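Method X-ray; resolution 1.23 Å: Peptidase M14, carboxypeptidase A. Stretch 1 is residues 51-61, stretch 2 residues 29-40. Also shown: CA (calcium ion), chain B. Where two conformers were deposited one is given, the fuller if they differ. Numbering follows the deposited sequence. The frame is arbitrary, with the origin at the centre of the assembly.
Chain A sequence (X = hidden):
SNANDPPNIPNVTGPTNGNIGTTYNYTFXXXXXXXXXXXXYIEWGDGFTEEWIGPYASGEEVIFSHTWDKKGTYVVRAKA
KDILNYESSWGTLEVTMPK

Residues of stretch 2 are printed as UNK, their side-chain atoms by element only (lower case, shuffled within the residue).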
ATOM      1  N   GLU A  51       8.960  -0.036   3.630  1.00  9.98           N
ATOM      2  CA  GLU A  51       9.797  -0.825   2.718  1.00 11.13           C
ATOM      3  C   GLU A  51       9.783  -2.303   3.060  1.00 10.53           C
ATOM      4  O   GLU A  51      10.522  -2.799   3.910  1.00 13.57           O
ATOM      5  CB  GLU A  51      11.217  -0.256   2.633  1.00 14.09           C
ATOM      6  CG  GLU A  51      11.110   1.190   2.168  1.00 19.65           C
ATOM      7  CD  GLU A  51      12.397   1.825   1.678  1.00 25.55           C
ATOM      8  OE1 GLU A  51      13.472   1.181   1.741  1.00 26.67           O
ATOM      9  OE2 GLU A  51      12.314   2.996   1.231  1.00 27.74           O
ATOM     10  N   TRP A  52       8.920  -3.022   2.361  1.00 10.30           N
ATOM     11  CA  TRP A  52       8.802  -4.466   2.513  1.00 10.16           C
ATOM     12  C   TRP A  52       8.422  -4.854   3.949  1.00 10.43           C
ATOM     13  O   TRP A  52       9.106  -5.616   4.641  1.00 12.17           O
ATOM     14  CB  TRP A  52      10.048  -5.180   2.015  1.00 10.88           C
ATOM     15  CG  TRP A  52      10.359  -4.872   0.579  1.00 10.56           C
ATOM     16  CD1 TRP A  52      11.506  -4.310   0.105  1.00 12.21           C
ATOM     17  CD2 TRP A  52       9.506  -5.064  -0.567  1.00  9.08           C
ATOM     18  NE1 TRP A  52      11.436  -4.163  -1.242  1.00 12.01           N
ATOM     19  CE2 TRP A  52      10.222  -4.605  -1.686  1.00  8.95           C
ATOM     20  CE3 TRP A  52       8.226  -5.597  -0.753  1.00  8.61           C
ATOM     21  CZ2 TRP A  52       9.710  -4.670  -2.981  1.00  8.74           C
ATOM     22  CZ3 TRP A  52       7.707  -5.630  -2.060  1.00  9.25           C
ATOM     23  CH2 TRP A  52       8.458  -5.178  -3.149  1.00  9.57           C
ATOM     24  N   ILE A  53       7.318  -4.287   4.398  0.60  9.60           N
ATOM     25  CA  ILE A  53       6.786  -4.600   5.716  0.60 11.06           C
ATOM     26  C   ILE A  53       6.033  -5.937   5.687  0.60 10.57           C
ATOM     27  O   ILE A  53       5.441  -6.307   4.661  0.60  9.91           O
ATOM     28  CB  ILE A  53       5.891  -3.461   6.235  0.60 12.81           C
ATOM     29  CG1 ILE A  53       4.829  -3.095   5.185  0.60 10.76           C
ATOM     30  CG2 ILE A  53       6.756  -2.251   6.633  0.60 15.00           C
ATOM     31  CD1 ILE A  53       3.776  -2.236   5.700  0.60 15.96           C
ATOM     32  N   GLY A  54       6.092  -6.664   6.805  1.00  9.31           N
ATOM     33  CA  GLY A  54       5.579  -8.020   6.863  1.00  9.74           C
ATOM     34  C   GLY A  54       6.661  -8.972   7.339  1.00 10.49           C
ATOM     35  O   GLY A  54       7.612  -8.555   7.973  1.00 12.37           O
ATOM     36  N   PRO A  55       6.537 -10.261   7.041  1.00  9.14           N
ATOM     37  CA  PRO A  55       5.494 -10.857   6.182  1.00  7.91           C
ATOM     38  C   PRO A  55       4.115 -10.894   6.816  1.00  9.03           C
ATOM     39  O   PRO A  55       3.972 -10.919   8.051  1.00 10.04           O
ATOM     40  CB  PRO A  55       6.008 -12.287   5.958  1.00 10.28           C
ATOM     41  CG  PRO A  55       6.874 -12.571   7.142  1.00 12.37           C
ATOM     42  CD  PRO A  55       7.530 -11.258   7.465  1.00 10.95           C
ATOM     43  N   TYR A  56       3.121 -10.921   5.934  1.00  7.98           N
ATOM     44  CA  TYR A  56       1.716 -11.102   6.258  1.00  7.29           C
ATOM     45  C   TYR A  56       1.175 -12.301   5.490  1.00  7.06           C
ATOM     46  O   TYR A  56       1.743 -12.705   4.462  1.00  7.90           O
ATOM     47  CB  TYR A  56       0.911  -9.872   5.887  1.00  8.81           C
ATOM     48  CG  TYR A  56       1.312  -8.637   6.657  1.00  9.30           C
ATOM     49  CD1 TYR A  56       0.936  -8.454   7.982  1.00 11.24           C
ATOM     50  CD2 TYR A  56       2.086  -7.654   6.054  1.00 10.23           C
ATOM     51  CE1 TYR A  56       1.310  -7.295   8.672  1.00 11.37           C
ATOM     52  CE2 TYR A  56       2.469  -6.509   6.739  1.00 11.66           C
ATOM     53  CZ  TYR A  56       2.080  -6.330   8.036  1.00 12.15           C
ATOM     54  OH  TYR A  56       2.476  -5.188   8.702  1.00 15.73           O
ATOM     55  N   ALA A  57       0.069 -12.883   5.959  1.00  8.25           N
ATOM     56  CA  ALA A  57      -0.595 -13.961   5.239  1.00  9.00           C
ATOM     57  C   ALA A  57      -1.144 -13.424   3.923  1.00  8.61           C
ATOM     58  O   ALA A  57      -1.655 -12.277   3.865  1.00  7.88           O
ATOM     59  CB  ALA A  57      -1.733 -14.528   6.075  1.00  9.98           C
ATOM     60  N   SER A  58      -1.151 -14.288   2.910  1.00  8.68           N
ATOM     61  CA  SER A  58      -1.883 -13.986   1.706  1.00  7.63           C
ATOM     62  C   SER A  58      -3.341 -13.690   2.073  1.00  7.85           C
ATOM     63  O   SER A  58      -3.962 -14.455   2.804  1.00  9.03           O
ATOM     64  CB  SER A  58      -1.767 -15.141   0.729  1.00  7.80           C
ATOM     65  OG  SER A  58      -2.519 -14.945  -0.447  1.00  9.11           O
ATOM     66  N   GLY A  59      -3.865 -12.568   1.584  1.00  7.41           N
ATOM     67  CA  GLY A  59      -5.269 -12.224   1.769  1.00  7.16           C
ATOM     68  C   GLY A  59      -5.626 -11.498   3.041  1.00  7.07           C
ATOM     69  O   GLY A  59      -6.778 -11.121   3.254  1.00  8.25           O
ATOM     70  N   GLU A  60      -4.634 -11.279   3.884  1.00  7.31           N
ATOM     71  CA  GLU A  60      -4.827 -10.546   5.116  1.00  8.03           C
ATOM     72  C   GLU A  60      -4.874  -9.052   4.885  1.00  7.93           C
ATOM     73  O   GLU A  60      -3.959  -8.488   4.298  1.00  8.93           O
ATOM     74  CB  GLU A  60      -3.692 -10.884   6.074  1.00  9.62           C
ATOM     75  CG  GLU A  60      -3.775 -10.196   7.428  1.00 11.73           C
ATOM     76  CD  GLU A  60      -2.580 -10.507   8.336  1.00 12.82           C
ATOM     77  OE1 GLU A  60      -1.729 -11.373   7.961  1.00 15.21           O
ATOM     78  OE2 GLU A  60      -2.507  -9.850   9.387  1.00 15.22           O
ATOM     79  N   GLU A  61      -5.943  -8.400   5.319  1.00  7.07           N
ATOM     80  CA  GLU A  61      -6.038  -6.935   5.204  1.00  7.11           C
ATOM     81  C   GLU A  61      -5.170  -6.296   6.275  1.00  6.79           C
ATOM     82  O   GLU A  61      -5.223  -6.701   7.444  1.00  7.60           O
ATOM     83  CB  GLU A  61      -7.474  -6.441   5.330  1.00  8.51           C
ATOM     84  CG  GLU A  61      -8.377  -6.848   4.176  1.00 10.29           C
ATOM     85  CD  GLU A  61      -9.785  -6.275   4.338  1.00 11.15           C
ATOM     86  OE1 GLU A  61     -10.527  -6.722   5.262  1.00 12.94           O
ATOM     87  OE2 GLU A  61     -10.158  -5.361   3.571  1.00 10.83           O
ATOM     88  N   UNK A  29      -4.552  -4.777   0.739  1.00  6.23           N
ATOM     89  CA  UNK A  29      -4.626  -6.237   0.689  1.00  6.51           C
ATOM     90  C   UNK A  29      -4.340  -6.783  -0.691  1.00  6.40           C
ATOM     91  O   UNK A  29      -4.694  -6.179  -1.707  1.00  7.36           O
ATOM     92  c   UNK A  29      -6.051  -8.301   1.275  1.00  8.61           C
ATOM     93  c   UNK A  29      -7.119  -6.262   0.245  1.00  9.03           C
ATOM     94  c   UNK A  29      -6.015  -6.762   1.154  1.00  6.89           C
ATOM     95  N   UNK A  30      -3.663  -7.924  -0.722  1.00  7.07           N
ATOM     96  CA  UNK A  30      -3.572  -8.699  -1.924  1.00  6.51           C
ATOM     97  C   UNK A  30      -3.533 -10.176  -1.554  1.00  5.64           C
ATOM     98  O   UNK A  30      -3.497 -10.523  -0.372  1.00  7.62           O
ATOM     99  o   UNK A  30      -2.577  -8.773  -4.092  1.00  8.17           O
ATOM    100  c   UNK A  30      -2.357  -8.292  -2.767  1.00  7.46           C
ATOM    101  c   UNK A  30      -1.045  -8.861  -2.226  1.00  9.46           C
ATOM    102  N   UNK A  31      -3.560 -11.015  -2.577  1.00  6.30           N
ATOM    103  CA  UNK A  31      -3.338 -12.445  -2.432  1.00  5.69           C
ATOM    104  C   UNK A  31      -2.186 -12.873  -3.327  1.00  7.37           C
ATOM    105  O   UNK A  31      -1.881 -12.256  -4.338  1.00  7.33           O
ATOM    106  c   UNK A  31      -5.801 -12.848  -2.018  1.00  8.51           C
ATOM    107  o   UNK A  31      -4.916 -13.082  -4.190  1.00  8.68           O
ATOM    108  c   UNK A  31      -4.597 -13.267  -2.814  1.00  7.02           C
ATOM    109  N   UNK A  32      -1.538 -13.960  -2.922  1.00  7.67           N
ATOM    110  CA  UNK A  32      -0.581 -14.644  -3.766  1.00  6.83           C
ATOM    111  C   UNK A  32      -1.237 -15.904  -4.321  1.00  9.07           C
ATOM    112  O   UNK A  32      -1.850 -16.637  -3.557  1.00  8.90           O
ATOM    113  o   UNK A  32       2.657 -14.991  -4.305  1.00  8.80           O
ATOM    114  o   UNK A  32       1.670 -16.922  -3.899  1.00  9.81           O
ATOM    115  c   UNK A  32       1.749 -15.671  -3.757  1.00  7.55           C
ATOM    116  c   UNK A  32       0.672 -14.967  -2.940  1.00  7.03           C
ATOM    117  N   UNK A  33      -1.067 -16.197  -5.627  1.00  8.95           N
ATOM    118  CA  UNK A  33      -1.757 -17.340  -6.234  1.00 10.18           C
ATOM    119  C   UNK A  33      -1.359 -18.674  -5.654  1.00 10.68           C
ATOM    120  O   UNK A  33      -2.118 -19.633  -5.802  1.00 13.26           O
ATOM    121  c   UNK A  33      -1.011 -15.853  -7.952  1.00 13.64           C
ATOM    122  c   UNK A  33      -0.419 -15.357  -6.656  1.00  9.46           C
ATOM    123  c   UNK A  33      -1.335 -17.267  -7.702  1.00 12.07           C
ATOM    124  N   UNK A  34      -0.189 -18.728  -5.033  1.00  9.72           N
ATOM    125  CA  UNK A  34       0.324 -19.959  -4.448  1.00  9.66           C
ATOM    126  C   UNK A  34       0.059 -20.026  -2.960  1.00 10.98           C
ATOM    127  O   UNK A  34       0.473 -20.986  -2.299  1.00 12.24           O
ATOM    128  c   UNK A  34       1.825 -20.065  -4.705  1.00  9.94           C
ATOM    129  n   UNK A  34       1.809 -20.498  -7.067  1.00 13.51           N
ATOM    130  o   UNK A  34       2.813 -18.640  -6.359  1.00 10.11           O
ATOM    131  c   UNK A  34       2.200 -19.670  -6.115  1.00  9.72           C
ATOM    132  N   UNK A  35      -0.603 -18.993  -2.435  1.00 10.23           N
ATOM    133  CA  UNK A  35      -0.887 -18.879  -1.013  1.00  9.95           C
ATOM    134  C   UNK A  35       0.289 -18.437  -0.160  1.00  9.97           C
ATOM    135  O   UNK A  35       0.233 -18.528   1.068  1.00 11.47           O
ATOM    136  N   UNK A  36       1.346 -17.939  -0.804  1.00  9.58           N
ATOM    137  CA  UNK A  36       2.566 -17.552  -0.112  1.00  9.59           C
ATOM    138  C   UNK A  36       2.328 -16.337   0.778  1.00  9.08           C
ATOM    139  O   UNK A  36       1.519 -15.470   0.464  1.00  8.75           O
ATOM    140  c   UNK A  36       3.635 -17.155  -1.122  1.00 10.11           C
ATOM    141  c   UNK A  36       4.028 -18.288  -2.055  1.00 11.96           C
ATOM    142  o   UNK A  36       4.457 -17.989  -3.184  1.00 11.96           O
ATOM    143  o   UNK A  36       3.959 -19.476  -1.657  1.00 14.89           O
ATOM    144  N   UNK A  37       3.059 -16.276   1.890  1.00  8.26           N
ATOM    145  CA  UNK A  37       3.169 -15.050   2.651  1.00  8.12           C
ATOM    146  C   UNK A  37       3.804 -13.975   1.796  1.00  8.10           C
ATOM    147  O   UNK A  37       4.590 -14.275   0.876  1.00  7.68           O
ATOM    148  c   UNK A  37       4.030 -15.260   3.885  1.00  9.45           C
ATOM    149  o   UNK A  37       2.167 -16.353   4.939  1.00 11.82           O
ATOM    150  n   UNK A  37       4.182 -16.556   5.876  1.00 16.12           N
ATOM    151  c   UNK A  37       3.372 -16.104   4.943  1.00 12.17           C
ATOM    152  N   UNK A  38       3.439 -12.724   2.056  0.52  8.35           N
ATOM    153  CA  UNK A  38       3.981 -11.599   1.281  0.52  6.62           C
ATOM    154  C   UNK A  38       4.360 -10.402   2.154  0.52  6.67           C
ATOM    155  O   UNK A  38       3.860 -10.238   3.272  0.52  7.31           O
ATOM    156  c   UNK A  38       3.029 -11.097   0.117  0.52  7.97           C
ATOM    157  c   UNK A  38       2.570 -12.266  -0.742  0.52  7.80           C
ATOM    158  c   UNK A  38       1.829 -10.262   0.618  0.52  7.84           C
ATOM    159  c   UNK A  38       0.766 -11.023   1.346  0.52  8.28           C
ATOM    160  N   UNK A  39       5.236  -9.555   1.616  1.00  6.25           N
ATOM    161  CA  UNK A  39       5.581  -8.277   2.211  1.00  6.97           C
ATOM    162  C   UNK A  39       5.107  -7.180   1.256  1.00  6.97           C
ATOM    163  O   UNK A  39       4.984  -7.413   0.055  1.00  7.35           O
ATOM    164  c   UNK A  39       7.516  -9.048   3.630  1.00 10.45           C
ATOM    165  c   UNK A  39       7.087  -8.111   2.501  1.00  8.36           C
ATOM    166  o   UNK A  39       7.854  -8.372   1.319  1.00  9.88           O
ATOM    167  N   UNK A  40       4.832  -5.998   1.796  1.00  6.37           N
ATOM    168  CA  UNK A  40       4.352  -4.868   1.024  1.00  6.70           C
ATOM    169  C   UNK A  40       5.376  -3.736   0.986  1.00  6.02           C
ATOM    170  O   UNK A  40       6.052  -3.471   1.972  1.00  7.38           O
ATOM    171  c   UNK A  40       1.025  -5.260   0.453  1.00  7.29           C
ATOM    172  c   UNK A  40       1.578  -6.094   2.618  1.00  7.60           C
ATOM    173  o   UNK A  40      -1.448  -7.769   1.315  1.00  8.55           O
ATOM    174  c   UNK A  40      -0.351  -6.944   1.453  1.00  6.93           C
ATOM    175  c   UNK A  40       3.057  -4.312   1.629  1.00  6.59           C
ATOM    176  c   UNK A  40       1.866  -5.240   1.567  1.00  7.06           C
ATOM    177  c   UNK A  40      -0.081  -6.102   0.393  1.00  7.07           C
ATOM    178  c   UNK A  40       0.480  -6.956   2.568  1.00  6.88           C
TER
HETATM  179 CA    CA B 101       3.978 -16.842  -5.158  1.00  8.38          CA
HETATM  180  O   HOH W   1       0.014 -16.904   3.281  1.00 10.64           O
HETATM  181  O   HOH W   2      -1.622  -9.481   3.355  1.00  9.73           O

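Position 29 carries three carbons, the first bearing the other two. One outer carbon lies 3.5 Å from G59 O, and CB is 3.8 Å from E61 CG. Three carbons, the first bearing the other two with no further atom, make valine: V29, with CG2 as the carbon near G59.

Position 30 has one carbon bearing an oxygen and a carbon, pointing away from stretch 1. An oxygen and a carbon on the first carbon make threonine, T30, and the oxygen is hydrogen-bonded elsewhere in the structure. Its backbone O accepts from G59 N at 2.9 Å.

Position 31 repeats the pattern of two carbons and one oxygen. Its methyl carbon sits 3.9 Å from G59 CA, its CA 3.3 Å from S58 OG, and its oxygen is also hydrogen-bonded elsewhere: T31.

Position 32 has two carbons, the second carrying two oxygens. The backbone N donates to S58 OG (2.8 Å, 165°), while both terminal oxygens lie within 2.6 Å of the calcium ion. A short carboxylate binding in bidentate fashion is aspartate, D32.

Position 33 closes three carbons onto its own backbone N, which only proline does. P33 makes no contact with stretch 1.

Position 34 has two carbons, then one oxygen and one nitrogen: an amide, N34. It too leaves stretch 1 untouched; OD1 binds calcium at 2.5 Å.

Position 35 has no side-chain atoms, and its phi of 77° favours glycine. G35 N donates to D32 O (2.9 Å), closing a type I turn, and G35 O lies 3.9 Å from S58 CB.

Position 36 has two carbons and two terminal oxygens, one of them 2.3 Å from calcium. This is D36, whose backbone O approaches S58 CB at 3.3 Å.

Position 37 again shows two carbons, an oxygen and a nitrogen. Its CB is 4.1 Å from P55 CB, and its oxygen 3.7 Å from A57 CA. In N37, OD1 accepts from water 1, which also donates to G35 O and accepts from S58 N.

Position 38 has four carbons, forked at the first, with one arm two carbons long. The end carbon of the longer arm reaches 3.7 Å from A57 O and 4.0 Å from S58 CA; this is isoleucine, I38.

Position 39 has two carbons and one oxygen; the oxygen is 3.5 Å from W52 CE3 and the methyl carbon 3.7 Å from P55 CA, identifying T39.

Position 40 has one carbon, then a six-carbon ring bearing oxygen. A ring carbon lies 3.8 Å from Y56 CD2; the ring and its oxygen make tyrosine, Y40. OH accepts from T30 N at 3.0 Å.

The contact rests on antiparallel pairing: I38 N donates to Y56 O at 2.9 Å and Y56 N to I38 O at 2.8 Å, while Y40 N to I53 O and I53 N to Y40 O are both 2.9 Å. A one-residue register shift between the pairs marks a bulge. I53, Y56, I38 and Y40 share a face. Beyond the strands, S58 OG engages the calcium-binding loop through D32 N, and water 2 links Y40 OH to A57 O and E60 O.

Stretch 2, residues 29-40: VTTDPNGDNITY
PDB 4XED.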